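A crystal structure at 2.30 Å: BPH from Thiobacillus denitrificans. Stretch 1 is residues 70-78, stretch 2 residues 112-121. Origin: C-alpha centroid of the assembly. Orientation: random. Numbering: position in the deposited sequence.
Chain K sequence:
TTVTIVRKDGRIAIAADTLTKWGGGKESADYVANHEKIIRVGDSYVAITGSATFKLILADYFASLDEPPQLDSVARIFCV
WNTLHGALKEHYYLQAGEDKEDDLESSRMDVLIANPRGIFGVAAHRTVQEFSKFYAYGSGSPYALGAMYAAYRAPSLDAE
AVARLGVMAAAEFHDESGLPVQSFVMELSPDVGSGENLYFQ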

# COMPACT_ATOMS: atom_id res chain seq x y z
N GLN K 70 40.40 12.53 -23.21
CA GLN K 70 41.31 11.40 -23.29
C GLN K 70 40.66 10.31 -22.48
O GLN K 70 40.42 10.49 -21.28
N LEU K 71 40.35 9.20 -23.13
CA LEU K 71 39.61 8.09 -22.52
C LEU K 71 40.49 6.84 -22.54
O LEU K 71 40.08 5.81 -23.04
N ASP K 72 41.71 6.96 -22.03
CA ASP K 72 42.70 5.88 -22.15
C ASP K 72 43.32 5.44 -20.83
O ASP K 72 44.34 4.75 -20.82
N SER K 73 42.69 5.82 -19.72
CA SER K 73 42.96 5.18 -18.43
C SER K 73 41.68 5.14 -17.59
O SER K 73 40.74 5.91 -17.84
N VAL K 74 41.65 4.26 -16.60
CA VAL K 74 40.52 4.13 -15.68
C VAL K 74 40.23 5.46 -14.96
O VAL K 74 39.09 5.93 -14.95
N ALA K 75 41.27 6.08 -14.40
CA ALA K 75 41.13 7.36 -13.69
C ALA K 75 40.64 8.51 -14.59
O ALA K 75 39.91 9.40 -14.14
N ARG K 76 41.05 8.49 -15.86
CA ARG K 76 40.62 9.53 -16.80
C ARG K 76 39.19 9.32 -17.24
O ARG K 76 38.45 10.28 -17.42
N ILE K 77 38.81 8.07 -17.43
CA ILE K 77 37.45 7.75 -17.84
C ILE K 77 36.49 8.05 -16.69
O ILE K 77 35.42 8.61 -16.90
N PHE K 78 36.88 7.71 -15.47
CA PHE K 78 36.01 7.98 -14.34
C PHE K 78 35.71 9.48 -14.20
O PHE K 78 34.58 9.89 -13.97
N LEU K 112 31.00 0.50 -23.46
CA LEU K 112 32.33 -0.03 -23.70
C LEU K 112 33.11 1.02 -24.50
O LEU K 112 32.55 1.70 -25.36
N ILE K 113 34.39 1.18 -24.18
CA ILE K 113 35.26 2.18 -24.81
C ILE K 113 36.51 1.48 -25.33
O ILE K 113 37.31 0.97 -24.55
N ALA K 114 36.66 1.46 -26.65
CA ALA K 114 37.82 0.87 -27.30
C ALA K 114 38.73 1.98 -27.80
O ALA K 114 38.30 2.88 -28.50
N ASN K 115 40.00 1.91 -27.44
CA ASN K 115 41.02 2.74 -28.11
C ASN K 115 42.38 2.06 -28.11
O ASN K 115 42.58 1.09 -27.37
N PRO K 116 43.32 2.55 -28.93
CA PRO K 116 44.61 1.87 -29.00
C PRO K 116 45.25 1.54 -27.65
O PRO K 116 45.97 0.54 -27.55
N ARG K 117 44.98 2.32 -26.61
CA ARG K 117 45.64 2.09 -25.33
C ARG K 117 44.91 1.13 -24.38
O ARG K 117 45.37 0.91 -23.27
N GLY K 118 43.80 0.54 -24.81
CA GLY K 118 43.16 -0.53 -24.04
C GLY K 118 41.67 -0.63 -24.29
O GLY K 118 41.10 0.17 -25.02
N ILE K 119 41.04 -1.63 -23.67
CA ILE K 119 39.60 -1.76 -23.71
C ILE K 119 39.00 -1.57 -22.32
O ILE K 119 39.50 -2.10 -21.33
N PHE K 120 37.93 -0.79 -22.25
CA PHE K 120 37.37 -0.37 -20.99
C PHE K 120 35.85 -0.44 -21.02
O PHE K 120 35.23 -0.58 -22.07
N GLY K 121 35.26 -0.34 -19.84
CA GLY K 121 33.82 -0.21 -19.73
C GLY K 121 33.46 0.69 -18.58
O GLY K 121 34.22 0.80 -17.62

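A loop leading into the first turn of a helix packs against a β-hairpin through a small apolar core, bordered near the hairpin turn by a salt bridge and a weak side-chain-to-backbone hydrogen bond; together the two stretches bury 400 Å², both sides summed. Strands 112-115 and 118-121 pair through backbone hydrogen bonds, Ile113 N to Phe120 O at 2.9 Å and Phe120 N to Ile113 O at 3.0 Å, and a type I turn from Asn115 to Gly118 joins them. Ile113 and Phe120 are thus direct neighbours across the hairpin, and both side chains point toward the helix and its lead-in loop.

Phe120 (chi1 m, chi2 -88°) provides the broad surface of the core. Ile77, the helix residue that points toward the hairpin, adopts chi1 m and chi2 t and lays its CD1 over one face of the ring: Ile77 CD1 lies 3.8 Å from the Phe120 centroid, 25° off the ring normal, a CH-pi contact, and 3.4 Å from Phe120 CG. The other branch of the same side chain reaches the neighbouring strand, with Ile77 CG2 3.9 Å from Ile113 CD1, so one isoleucine spans both strands. Ile113 (chi1 m, chi2 t) also meets the loop, its CG2 4.1 Å from Leu71 CB; Leu71 (chi1 m, chi2 t) points sideways and is buried. Val74, at the start of the helix with chi1 t, adds a looser contact, Val74 CG2 to Phe120 CD1 at 4.3 Å. The loop backbone approaches the ring obliquely, Asp72 O lying 3.7 Å from Phe120 CZ.

Polar contacts gather near the turn. Asp72 (chi1 p) points sideways and uses its two carboxylate oxygens separately. Asp72 OD2 accepts from Arg117 NE at 2.8 Å, a salt bridge across the stretches with the carboxylate oxygen at the edge of the guanidinium, near its plane. Asp72 OD1 accepts from Arg76 NH1 at 2.7 Å, a second salt bridge within the first stretch, so a single carboxylate sits between two arginines. Arg117 reaches it by folding its chain, chi1 m, chi2 t and chi3 m, and its NH1 and NH2 are hydrogen-bonded elsewhere in the structure. Arg76 is more extended, chi1 m followed by chi2 and chi3 t.

Asn115 (chi1 p) points toward the loop and serves both sides. Its ND2 donates to Leu71 O at 2.5 Å, a short bond but a weak one because the angle at the hydrogen is only 118°, while Asn115 OD1 accepts from Arg117 N at 2.8 Å and braces the turn. Ser73 (chi1 p) points away from the hairpin and instead caps the helix: Ser73 OG accepts from Arg76 N at 3.0 Å. Gly118 closes the turn with backbone angles that call for glycine, and a CB there would also be crowded by Phe120 CZ, 3.2 Å from its ideal position.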

# COMPACT_ATOMS: atom_id res chain seq x y z
CB GLN K 70 42.67 11.75 -22.71
CG GLN K 70 43.44 12.75 -23.56
CD GLN K 70 44.81 13.07 -23.00
OE1 GLN K 70 45.57 13.85 -23.59
NE2 GLN K 70 45.15 12.48 -21.86
CB LEU K 71 38.31 7.83 -23.30
CG LEU K 71 37.31 8.98 -23.42
CD1 LEU K 71 36.23 8.69 -24.45
CD2 LEU K 71 36.70 9.29 -22.07
CB ASP K 72 43.80 6.27 -23.15
CG ASP K 72 44.45 7.62 -22.84
OD1 ASP K 72 44.32 8.18 -21.73
OD2 ASP K 72 45.13 8.13 -23.74
CB SER K 73 44.02 5.95 -17.68
OG SER K 73 43.43 7.05 -17.01
CB VAL K 74 40.78 2.99 -14.66
CG1 VAL K 74 39.82 3.05 -13.48
CG2 VAL K 74 40.66 1.64 -15.35
CB ALA K 75 42.43 7.76 -13.02
CB ARG K 76 41.53 9.58 -18.02
CG ARG K 76 42.87 10.22 -17.75
CD ARG K 76 43.81 10.09 -18.94
NE ARG K 76 45.16 10.54 -18.63
CZ ARG K 76 46.21 10.43 -19.45
NH1 ARG K 76 46.07 9.86 -20.65
NH2 ARG K 76 47.40 10.87 -19.06
CB ILE K 77 37.30 6.28 -18.29
CG1 ILE K 77 38.12 6.04 -19.57
CG2 ILE K 77 35.83 5.92 -18.53
CD1 ILE K 77 38.41 4.58 -19.85
CB PHE K 78 36.61 7.49 -13.03
CG PHE K 78 35.84 7.97 -11.85
CD1 PHE K 78 34.57 7.47 -11.61
CD2 PHE K 78 36.33 8.99 -11.06
CE1 PHE K 78 33.81 7.94 -10.56
CE2 PHE K 78 35.58 9.46 -10.00
CZ PHE K 78 34.32 8.94 -9.75
CB LEU K 112 32.23 -1.36 -24.43
CG LEU K 112 31.38 -2.42 -23.70
CD1 LEU K 112 31.19 -3.63 -24.58
CD2 LEU K 112 32.04 -2.82 -22.39
CB ILE K 113 35.70 3.23 -23.80
CG1 ILE K 113 34.48 3.98 -23.29
CG2 ILE K 113 36.72 4.21 -24.43
CD1 ILE K 113 34.74 4.77 -22.04
CB ALA K 114 37.37 0.00 -28.46
CB ASN K 115 41.07 4.15 -27.51
CG ASN K 115 41.61 4.18 -26.09
OD1 ASN K 115 42.78 3.89 -25.85
ND2 ASN K 115 40.76 4.57 -25.16
CB PRO K 116 45.48 2.84 -29.80
CG PRO K 116 44.51 3.51 -30.72
CD PRO K 116 43.24 3.65 -29.91
CB ARG K 117 46.01 3.43 -24.67
CG ARG K 117 47.13 4.12 -25.46
CD ARG K 117 47.17 5.64 -25.40
NE ARG K 117 45.90 6.32 -25.72
CZ ARG K 117 45.35 6.42 -26.93
NH1 ARG K 117 45.90 5.83 -27.99
NH2 ARG K 117 44.21 7.09 -27.07
CB ILE K 119 39.17 -3.08 -24.34
CG1 ILE K 119 39.79 -4.28 -23.61
CG2 ILE K 119 39.55 -3.11 -25.81
CD1 ILE K 119 39.03 -5.57 -23.85
CB PHE K 120 37.76 1.09 -20.72
CG PHE K 120 39.25 1.36 -20.74
CD1 PHE K 120 40.01 1.21 -19.60
CD2 PHE K 120 39.87 1.81 -21.89
CE1 PHE K 120 41.37 1.48 -19.61
CE2 PHE K 120 41.22 2.08 -21.90
CZ PHE K 120 41.97 1.92 -20.76